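Local coordinates for purine nucleoside phosphorylase (Schistosoma mansoni, PDB 5KO5), which catalyses the reversible phosphorolysis of purine nucleosides such as inosine and guanosine, giving the free base and ribose 1-phosphate, at residues 202-212 / 247-258; 84-92 / 220-228. All blocks are in the same frame, centred on the assembly; numbering follows the deposited sequence.

Contact 1 of 2, residues 202-212 / 247-258; sequences YESPDESNMLL and SILDAENDVSIN. With CYT (6-aminopyrimidin-2(1H)-one), chain B.
E203 and S247 meet through a short hydrogen bond beside the bound cytosine, where the loop leading into helix 205-213 packs against helix 247-252 and the loop after it. S247 OG donates to E203 OE2 over 2.6 Å, on the anti lone pair of that oxygen, while cytosine N4 donates to the same oxygen. E203 OE1 accepts from cytosine N3 at 2.8 Å in a nearly straight bond (171°). A bend at chi2 (-88°) brings the carboxylate to the base, and S247 OG helps to fix its rotation; N245, whose ND2 bonds S247 OG, is also hydrogen-bonded to cytosine through OD1. The inner end is the tight part: I257 CG2 lies over the centre of one face of the Y202 ring, a CH-pi contact 3.6 Å from the centroid, and reaches cytosine N4; the base sits at the edge of the same ring.

Farther out, the axes of segments 205-212 and 247-252 cross at -133°, 9.2 Å apart at closest approach. P205 CB meets A251 CB at 3.8 Å, and I248 CD1 is packed against the backbone of S208, 3.5 Å from its carbonyl O. The partly exposed rim is looser: L212 CB and CD2 lie across I248 CD1, each 4.1 Å away, and a water bridges N209 OD1 and I248 O beside a loose contact of N209 with I248 CD1. S204 and E207 start helix 205-213 with a capping box and also bond to the second subunit. N3 as donor implies a hydrogen that the usual cytosine tautomer lacks; E203 would then read a ring N-H next to an amino group, a pattern guanine probably also presents and hypoxanthine only in part.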
loop_
_atom_site.group_PDB
_atom_site.type_symbol
_atom_site.label_atom_id
_atom_site.label_comp_id
_atom_site.label_asym_id
_atom_site.label_seq_id
_atom_site.Cartn_x
_atom_site.Cartn_y
_atom_site.Cartn_z
ATOM N N TYR A 202 -1.098 10.523 -11.921
ATOM C CA TYR A 202 -1.820 11.526 -11.155
ATOM C C TYR A 202 -3.020 10.887 -10.473
ATOM O O TYR A 202 -3.548 9.861 -10.919
ATOM C CB TYR A 202 -2.273 12.672 -12.070
ATOM C CG TYR A 202 -1.137 13.568 -12.487
ATOM C CD1 TYR A 202 -0.443 14.301 -11.534
ATOM C CD2 TYR A 202 -0.746 13.679 -13.816
ATOM C CE1 TYR A 202 0.607 15.129 -11.896
ATOM C CE2 TYR A 202 0.310 14.511 -14.189
ATOM C CZ TYR A 202 0.981 15.221 -13.223
ATOM O OH TYR A 202 2.033 16.043 -13.576
ATOM N N GLU A 203 -3.433 11.495 -9.376
ATOM C CA GLU A 203 -4.655 11.090 -8.705
ATOM C C GLU A 203 -5.799 10.999 -9.712
ATOM O O GLU A 203 -6.000 11.903 -10.532
ATOM C CB GLU A 203 -4.964 12.110 -7.599
ATOM C CG GLU A 203 -5.205 13.579 -8.047
ATOM C CD GLU A 203 -3.959 14.471 -8.162
ATOM O OE1 GLU A 203 -2.808 13.980 -8.243
ATOM O OE2 GLU A 203 -4.157 15.715 -8.199
ATOM N N SER A 204 -6.518 9.875 -9.691
ATOM C CA SER A 204 -7.664 9.740 -10.574
ATOM C C SER A 204 -8.809 10.597 -10.041
ATOM O O SER A 204 -8.833 10.936 -8.853
ATOM C CB SER A 204 -8.099 8.280 -10.649
ATOM O OG SER A 204 -8.799 7.896 -9.472
ATOM N N PRO A 205 -9.771 10.962 -10.899
ATOM C CA PRO A 205 -10.902 11.768 -10.406
ATOM C C PRO A 205 -11.588 11.148 -9.203
ATOM O O PRO A 205 -11.986 11.859 -8.272
ATOM C CB PRO A 205 -11.830 11.863 -11.628
ATOM C CG PRO A 205 -10.900 11.787 -12.803
ATOM C CD PRO A 205 -9.761 10.860 -12.372
ATOM N N ASP A 206 -11.729 9.824 -9.187
ATOM C CA ASP A 206 -12.399 9.195 -8.058
ATOM C C ASP A 206 -11.504 9.074 -6.839
ATOM O O ASP A 206 -12.010 9.113 -5.711
ATOM C CB ASP A 206 -12.994 7.865 -8.496
ATOM C CG ASP A 206 -14.046 8.068 -9.539
ATOM O OD1 ASP A 206 -15.100 8.628 -9.180
ATOM O OD2 ASP A 206 -13.809 7.720 -10.714
ATOM N N GLU A 207 -10.189 8.939 -7.033
ATOM C CA GLU A 207 -9.272 9.065 -5.905
ATOM C C GLU A 207 -9.336 10.461 -5.304
ATOM O O GLU A 207 -9.373 10.612 -4.075
ATOM C CB GLU A 207 -7.849 8.717 -6.343
ATOM C CG GLU A 207 -7.709 7.223 -6.644
ATOM C CD GLU A 207 -6.543 6.884 -7.536
ATOM O OE1 GLU A 207 -5.761 7.779 -7.913
ATOM O OE2 GLU A 207 -6.419 5.695 -7.884
ATOM N N SER A 208 -9.381 11.495 -6.150
ATOM C CA SER A 208 -9.516 12.851 -5.626
ATOM C C SER A 208 -10.791 12.998 -4.811
ATOM O O SER A 208 -10.779 13.598 -3.730
ATOM C CB SER A 208 -9.504 13.855 -6.771
ATOM O OG SER A 208 -8.237 13.835 -7.400
ATOM N N ASN A 209 -11.903 12.464 -5.314
ATOM C CA ASN A 209 -13.163 12.566 -4.580
ATOM C C ASN A 209 -13.091 11.837 -3.248
ATOM O O ASN A 209 -13.635 12.307 -2.244
ATOM C CB ASN A 209 -14.321 12.057 -5.433
ATOM C CG ASN A 209 -15.140 13.191 -6.001
ATOM O OD1 ASN A 209 -14.948 13.607 -7.142
ATOM N ND2 ASN A 209 -16.036 13.733 -5.181
ATOM N N MET A 210 -12.405 10.694 -3.212
ATOM C CA MET A 210 -12.205 10.002 -1.948
ATOM C C MET A 210 -11.392 10.856 -0.983
ATOM O O MET A 210 -11.738 10.975 0.200
ATOM C CB MET A 210 -11.502 8.672 -2.197
ATOM C CG MET A 210 -11.200 7.936 -0.914
ATOM S SD MET A 210 -10.278 6.421 -1.190
ATOM C CE MET A 210 -8.702 7.068 -1.679
ATOM N N LEU A 211 -10.316 11.476 -1.480
ATOM C CA LEU A 211 -9.466 12.294 -0.613
ATOM C C LEU A 211 -10.235 13.466 -0.030
ATOM O O LEU A 211 -10.009 13.863 1.122
ATOM C CB LEU A 211 -8.265 12.803 -1.403
ATOM C CG LEU A 211 -7.337 11.694 -1.880
ATOM C CD1 LEU A 211 -6.161 12.276 -2.649
ATOM C CD2 LEU A 211 -6.858 10.825 -0.707
ATOM N N LEU A 212 -11.138 14.042 -0.815
ATOM C CA LEU A 212 -12.015 15.078 -0.290
ATOM C C LEU A 212 -12.801 14.564 0.913
ATOM O O LEU A 212 -12.837 15.210 1.967
ATOM C CB LEU A 212 -12.948 15.557 -1.396
ATOM C CG LEU A 212 -13.976 16.581 -0.942
ATOM C CD1 LEU A 212 -13.259 17.651 -0.145
ATOM C CD2 LEU A 212 -14.674 17.163 -2.149
ATOM N N SER A 247 -7.869 19.520 -8.371
ATOM C CA SER A 247 -8.263 18.277 -9.021
ATOM C C SER A 247 -9.751 18.002 -8.893
ATOM O O SER A 247 -10.320 17.314 -9.744
ATOM C CB SER A 247 -7.438 17.112 -8.477
ATOM O OG SER A 247 -6.059 17.371 -8.679
ATOM N N ILE A 248 -10.393 18.502 -7.836
ATOM C CA ILE A 248 -11.833 18.311 -7.697
ATOM C C ILE A 248 -12.570 19.125 -8.749
ATOM O O ILE A 248 -13.469 18.624 -9.432
ATOM C CB ILE A 248 -12.287 18.675 -6.269
ATOM C CG1 ILE A 248 -11.772 17.649 -5.247
ATOM C CG2 ILE A 248 -13.815 18.819 -6.200
ATOM C CD1 ILE A 248 -12.322 16.243 -5.429
ATOM N N LEU A 249 -12.180 20.391 -8.901
ATOM C CA LEU A 249 -12.760 21.237 -9.932
ATOM C C LEU A 249 -12.486 20.669 -11.318
ATOM O O LEU A 249 -13.382 20.632 -12.171
ATOM C CB LEU A 249 -12.185 22.648 -9.795
ATOM C CG LEU A 249 -12.984 23.860 -10.247
ATOM C CD1 LEU A 249 -14.383 23.797 -9.680
ATOM C CD2 LEU A 249 -12.268 25.116 -9.769
ATOM N N ASP A 250 -11.258 20.192 -11.559
ATOM C CA ASP A 250 -10.939 19.661 -12.880
ATOM C C ASP A 250 -11.782 18.430 -13.194
ATOM O O ASP A 250 -12.231 18.254 -14.333
ATOM C CB ASP A 250 -9.453 19.322 -12.994
ATOM C CG ASP A 250 -8.559 20.547 -12.948
ATOM O OD1 ASP A 250 -9.059 21.674 -13.181
ATOM O OD2 ASP A 250 -7.352 20.363 -12.691
ATOM N N ALA A 251 -12.006 17.561 -12.201
ATOM C CA ALA A 251 -12.880 16.409 -12.428
ATOM C C ALA A 251 -14.306 16.847 -12.731
ATOM O O ALA A 251 -14.972 16.257 -13.591
ATOM C CB ALA A 251 -12.840 15.468 -11.226
ATOM N N GLU A 252 -14.788 17.897 -12.053
ATOM C CA GLU A 252 -16.137 18.390 -12.321
ATOM C C GLU A 252 -16.262 18.959 -13.727
ATOM O O GLU A 252 -17.364 18.977 -14.288
ATOM C CB GLU A 252 -16.531 19.459 -11.302
ATOM C CG GLU A 252 -16.837 18.929 -9.914
ATOM C CD GLU A 252 -16.978 20.052 -8.893
ATOM O OE1 GLU A 252 -16.523 21.177 -9.178
ATOM O OE2 GLU A 252 -17.539 19.818 -7.806
ATOM N N ASN A 253 -15.154 19.421 -14.307
ATOM C CA ASN A 253 -15.155 20.063 -15.610
ATOM C C ASN A 253 -14.480 19.226 -16.694
ATOM O O ASN A 253 -14.246 19.737 -17.793
ATOM C CB ASN A 253 -14.477 21.427 -15.514
ATOM C CG ASN A 253 -15.293 22.432 -14.737
ATOM O OD1 ASN A 253 -16.458 22.694 -15.054
ATOM N ND2 ASN A 253 -14.666 23.055 -13.741
ATOM N N ASP A 254 -14.162 17.961 -16.413
ATOM C CA ASP A 254 -13.508 17.079 -17.385
ATOM C C ASP A 254 -12.225 17.694 -17.943
ATOM O O ASP A 254 -11.973 17.653 -19.148
ATOM C CB ASP A 254 -14.455 16.676 -18.521
ATOM C CG ASP A 254 -15.591 15.789 -18.052
ATOM O OD1 ASP A 254 -15.348 14.904 -17.206
ATOM O OD2 ASP A 254 -16.729 15.978 -18.536
ATOM N N VAL A 255 -11.412 18.276 -17.062
ATOM C CA VAL A 255 -10.151 18.910 -17.436
ATOM C C VAL A 255 -9.001 18.016 -16.990
ATOM O O VAL A 255 -8.966 17.555 -15.839
ATOM C CB VAL A 255 -10.026 20.320 -16.830
ATOM C CG1 VAL A 255 -8.601 20.854 -16.974
ATOM C CG2 VAL A 255 -11.018 21.265 -17.488
ATOM N N SER A 256 -8.043 17.802 -17.886
ATOM C CA SER A 256 -6.940 16.890 -17.624
ATOM C C SER A 256 -5.895 17.531 -16.720
ATOM O O SER A 256 -5.758 18.755 -16.654
ATOM C CB SER A 256 -6.265 16.518 -18.940
ATOM O OG SER A 256 -5.692 17.670 -19.540
ATOM N N ILE A 257 -5.150 16.679 -16.028
ATOM C CA ILE A 257 -3.964 17.066 -15.267
ATOM C C ILE A 257 -2.750 16.717 -16.113
ATOM O O ILE A 257 -2.713 15.654 -16.744
ATOM C CB ILE A 257 -3.920 16.305 -13.928
ATOM C CG1 ILE A 257 -5.242 16.460 -13.154
ATOM C CG2 ILE A 257 -2.730 16.767 -13.092
ATOM C CD1 ILE A 257 -5.293 15.648 -11.857
ATOM N N ASN A 258 -1.746 17.593 -16.133
ATOM C CA ASN A 258 -0.669 17.440 -17.098
ATOM C C ASN A 258 0.622 18.036 -16.544
ATOM O O ASN A 258 0.607 19.131 -15.978
ATOM C CB ASN A 258 -1.111 18.128 -18.399
ATOM C CG ASN A 258 -0.021 18.201 -19.423
ATOM O OD1 ASN A 258 0.738 19.161 -19.453
ATOM N ND2 ASN A 258 0.056 17.196 -20.286
HETATM N N3 CYT B . -0.786 15.949 -8.505
HETATM C C4 CYT B . -1.048 17.103 -9.120
HETATM N N1 CYT B . 1.500 16.580 -8.360
HETATM C C2 CYT B . 0.481 15.650 -8.124
HETATM O O2 CYT B . 0.752 14.568 -7.593
HETATM N N4 CYT B . -2.315 17.335 -9.483
HETATM C C5 CYT B . -0.025 18.070 -9.362
HETATM C C6 CYT B . 1.221 17.764 -8.974
HETATM O O HOH W 1 -14.984 16.269 -8.511
#

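Contact 2 of 2, residues 84-92 / 220-228; sequences QGRLHMYEG and GMSTVPEVI. With CYT (6-aminopyrimidin-2(1H)-one), chain B.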
loop_
_atom_site.group_PDB
_atom_site.type_symbol
_atom_site.label_atom_id
_atom_site.label_comp_id
_atom_site.label_asym_id
_atom_site.label_seq_id
_atom_site.Cartn_x
_atom_site.Cartn_y
_atom_site.Cartn_z
ATOM N N GLN A 84 20.002 18.929 -5.351
ATOM C CA GLN A 84 19.651 19.341 -6.703
ATOM C C GLN A 84 19.389 18.065 -7.496
ATOM O O GLN A 84 20.321 17.402 -7.956
ATOM C CB GLN A 84 20.782 20.156 -7.316
ATOM C CG GLN A 84 20.411 20.808 -8.621
ATOM C CD GLN A 84 21.540 21.633 -9.166
ATOM O OE1 GLN A 84 22.669 21.157 -9.289
ATOM N NE2 GLN A 84 21.249 22.887 -9.482
ATOM N N GLY A 85 18.117 17.721 -7.653
ATOM C CA GLY A 85 17.780 16.417 -8.183
ATOM C C GLY A 85 17.217 15.536 -7.088
ATOM O O GLY A 85 17.918 14.722 -6.482
ATOM N N ARG A 86 15.933 15.719 -6.829
ATOM C CA ARG A 86 15.240 15.029 -5.758
ATOM C C ARG A 86 15.047 13.552 -6.100
ATOM O O ARG A 86 14.864 13.180 -7.259
ATOM C CB ARG A 86 13.872 15.683 -5.622
ATOM C CG ARG A 86 13.062 15.241 -4.475
ATOM C CD ARG A 86 11.829 16.086 -4.467
ATOM N NE ARG A 86 11.167 16.033 -3.180
ATOM C CZ ARG A 86 10.259 16.914 -2.798
ATOM N NH1 ARG A 86 9.921 17.905 -3.617
ATOM N NH2 ARG A 86 9.699 16.801 -1.610
ATOM N N LEU A 87 15.080 12.710 -5.076
ATOM C CA LEU A 87 14.830 11.285 -5.245
ATOM C C LEU A 87 13.369 11.012 -4.912
ATOM O O LEU A 87 12.937 11.244 -3.779
ATOM C CB LEU A 87 15.738 10.474 -4.329
ATOM C CG LEU A 87 17.226 10.802 -4.433
ATOM C CD1 LEU A 87 17.980 10.021 -3.371
ATOM C CD2 LEU A 87 17.738 10.476 -5.815
ATOM N N HIS A 88 12.614 10.499 -5.882
ATOM C CA HIS A 88 11.192 10.212 -5.706
ATOM C C HIS A 88 10.949 8.710 -5.665
ATOM O O HIS A 88 11.529 7.951 -6.447
ATOM C CB HIS A 88 10.390 10.774 -6.875
ATOM C CG HIS A 88 10.303 12.267 -6.896
ATOM N ND1 HIS A 88 11.116 13.053 -7.686
ATOM C CD2 HIS A 88 9.459 13.113 -6.263
ATOM C CE1 HIS A 88 10.795 14.324 -7.513
ATOM N NE2 HIS A 88 9.793 14.389 -6.654
ATOM N N MET A 89 10.053 8.281 -4.773
ATOM C CA MET A 89 9.855 6.846 -4.590
ATOM C C MET A 89 9.173 6.196 -5.788
ATOM O O MET A 89 9.393 5.004 -6.031
ATOM C CB MET A 89 9.179 6.563 -3.241
ATOM C CG MET A 89 10.048 7.100 -2.091
ATOM S SD MET A 89 9.830 6.300 -0.490
ATOM C CE MET A 89 10.461 4.664 -0.832
ATOM N N TYR A 90 8.411 6.954 -6.579
ATOM C CA TYR A 90 7.819 6.360 -7.777
ATOM C C TYR A 90 8.869 5.953 -8.798
ATOM O O TYR A 90 8.531 5.225 -9.736
ATOM C CB TYR A 90 6.757 7.270 -8.422
ATOM C CG TYR A 90 7.249 8.658 -8.762
ATOM C CD1 TYR A 90 8.156 8.870 -9.797
ATOM C CD2 TYR A 90 6.806 9.759 -8.048
ATOM C CE1 TYR A 90 8.623 10.141 -10.092
ATOM C CE2 TYR A 90 7.265 11.029 -8.338
ATOM C CZ TYR A 90 8.168 11.212 -9.363
ATOM O OH TYR A 90 8.625 12.478 -9.629
ATOM N N GLU A 91 10.112 6.421 -8.668
ATOM C CA GLU A 91 11.172 5.962 -9.563
ATOM C C GLU A 91 11.662 4.567 -9.222
ATOM O O GLU A 91 12.395 3.973 -10.021
ATOM C CB GLU A 91 12.376 6.901 -9.508
ATOM C CG GLU A 91 12.141 8.226 -10.150
ATOM C CD GLU A 91 12.025 8.158 -11.686
ATOM O OE1 GLU A 91 12.565 7.228 -12.341
ATOM O OE2 GLU A 91 11.406 9.074 -12.233
ATOM N N GLY A 92 11.295 4.043 -8.059
ATOM C CA GLY A 92 11.744 2.745 -7.616
ATOM C C GLY A 92 12.867 2.771 -6.607
ATOM O O GLY A 92 13.347 1.698 -6.224
ATOM N N GLY A 220 0.030 14.724 -3.412
ATOM C CA GLY A 220 1.214 14.725 -4.249
ATOM C C GLY A 220 2.003 13.459 -4.022
ATOM O O GLY A 220 1.610 12.595 -3.236
ATOM N N MET A 221 3.150 13.380 -4.700
ATOM C CA MET A 221 3.904 12.136 -4.832
ATOM C C MET A 221 5.260 12.178 -4.132
ATOM O O MET A 221 6.149 11.382 -4.457
ATOM C CB MET A 221 4.091 11.764 -6.302
ATOM C CG MET A 221 2.820 11.728 -7.114
ATOM S SD MET A 221 3.204 11.424 -8.847
ATOM C CE MET A 221 1.601 11.777 -9.572
ATOM N N SER A 222 5.443 13.075 -3.177
ATOM C CA SER A 222 6.765 13.230 -2.593
ATOM C C SER A 222 6.607 13.643 -1.141
ATOM O O SER A 222 5.525 13.518 -0.558
ATOM C CB SER A 222 7.571 14.278 -3.379
ATOM O OG SER A 222 7.031 15.565 -3.163
ATOM N N THR A 223 7.711 14.128 -0.571
ATOM C CA THR A 223 7.745 14.937 0.645
ATOM C C THR A 223 7.596 14.116 1.919
ATOM O O THR A 223 8.457 14.189 2.797
ATOM C CB THR A 223 6.730 16.074 0.563
ATOM O OG1 THR A 223 7.092 16.910 -0.547
ATOM C CG2 THR A 223 6.746 16.907 1.840
ATOM N N VAL A 224 6.526 13.333 2.036
ATOM C CA VAL A 224 6.278 12.521 3.226
ATOM C C VAL A 224 7.452 11.597 3.568
ATOM O O VAL A 224 7.814 11.502 4.751
ATOM C CB VAL A 224 4.919 11.805 3.127
ATOM C CG1 VAL A 224 4.770 10.733 4.207
ATOM C CG2 VAL A 224 3.785 12.829 3.222
ATOM N N PRO A 225 8.103 10.928 2.608
ATOM C CA PRO A 225 9.256 10.087 2.997
ATOM C C PRO A 225 10.372 10.894 3.633
ATOM O O PRO A 225 10.899 10.509 4.685
ATOM C CB PRO A 225 9.685 9.431 1.671
ATOM C CG PRO A 225 8.399 9.431 0.834
ATOM C CD PRO A 225 7.740 10.743 1.186
ATOM N N GLU A 226 10.687 12.050 3.049
ATOM C CA GLU A 226 11.751 12.886 3.597
ATOM C C GLU A 226 11.366 13.435 4.954
ATOM O O GLU A 226 12.212 13.506 5.857
ATOM C CB GLU A 226 12.052 14.047 2.646
ATOM C CG GLU A 226 12.675 13.632 1.343
ATOM C CD GLU A 226 11.673 13.533 0.219
ATOM O OE1 GLU A 226 10.566 13.030 0.468
ATOM O OE2 GLU A 226 11.996 13.955 -0.915
ATOM N N VAL A 227 10.104 13.856 5.111
ATOM C CA VAL A 227 9.612 14.343 6.396
ATOM C C VAL A 227 9.809 13.295 7.478
ATOM O O VAL A 227 10.230 13.608 8.599
ATOM C CB VAL A 227 8.130 14.754 6.287
ATOM C CG1 VAL A 227 7.565 15.051 7.670
ATOM C CG2 VAL A 227 7.967 15.967 5.377
ATOM N N ILE A 228 9.499 12.034 7.166
ATOM C CA ILE A 228 9.580 10.982 8.170
ATOM C C ILE A 228 11.029 10.710 8.546
ATOM O O ILE A 228 11.350 10.562 9.728
ATOM C CB ILE A 228 8.842 9.732 7.674
ATOM C CG1 ILE A 228 7.338 10.003 7.722
ATOM C CG2 ILE A 228 9.217 8.490 8.494
ATOM C CD1 ILE A 228 6.471 8.911 7.069
HETATM N N3 CYT B . -0.786 15.949 -8.505
HETATM C C4 CYT B . -1.048 17.103 -9.120
HETATM N N1 CYT B . 1.500 16.580 -8.360
HETATM C C2 CYT B . 0.481 15.650 -8.124
HETATM O O2 CYT B . 0.752 14.568 -7.593
HETATM N N4 CYT B . -2.315 17.335 -9.483
HETATM C C5 CYT B . -0.025 18.070 -9.362
HETATM C C6 CYT B . 1.221 17.764 -8.974
HETATM O O HOH W 2 14.031 12.358 -1.477
HETATM O O HOH W 3 10.287 12.101 -2.214
HETATM O O HOH W 4 8.683 10.119 -2.958
HETATM O O HOH W 5 6.610 8.545 -4.907
#
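A buried, mostly polar contact near the middle of the chain joins the loop after strand 78-84 to the N-terminal end of helix 224-232, within the phosphorylase-superfamily fold. Its centre is a salt bridge between R86 and E226: NE donates to OE2 at 3.2 Å (170°), in the guanidinium plane but 31° out of the carboxylate plane, on its syn side. The R86 chain is extended, CG anti to the backbone N (chi1 -173°), which carries the guanidinium across to the turn before the helix. There NH2 makes a weak bond to T223 OG1 at 2.8 Å, and S222 OG lies over one guanidinium face. R86 NH1 bonds to T116 O and T223 OG1 to N117, tying the pair to strand 112-121.

On the helix side, P225 CG packs on M89 SD at 3.7 Å. H88 presents the edge of its ring to S222 CB, while Y90 OH stands over one face of that imidazole. Waters also bridge the segments, one linking M89 N to M221 O and another donating to L87 O and, weakly, to E226 OE2. F161 of the second subunit meets the Y90 ring edge-to-face, so the contact also borders the subunit interface. M221 CB touches the edge of the Y90 ring and its sulfur forms an oblique Met-aromatic contact; beyond the sulfur the extended chain leads away to the ligand, ending with CE 3.5 Å from cytosine O2.

The centres of contacts 1 and 2 lie about 22 Å apart, and both contacts reach the same cytosine. Along the chain their segments alternate: 84-92, 202-212, 220-228, then 247-258. Strand 218-220 leads from helix 205-213 of contact 1 into the turn of contact 2, and strand 236-246 joins helix 224-232 to helix 247-252; both strands belong to the mixed sheet and pair with strand 112-121. The contacts touch directly where M221 CE packs 3.8 Å from Y202 CA. Segments distant in sequence are thus brought together around one ligand. Each contact also touches the second subunit, which places the pocket close to the trimer interface.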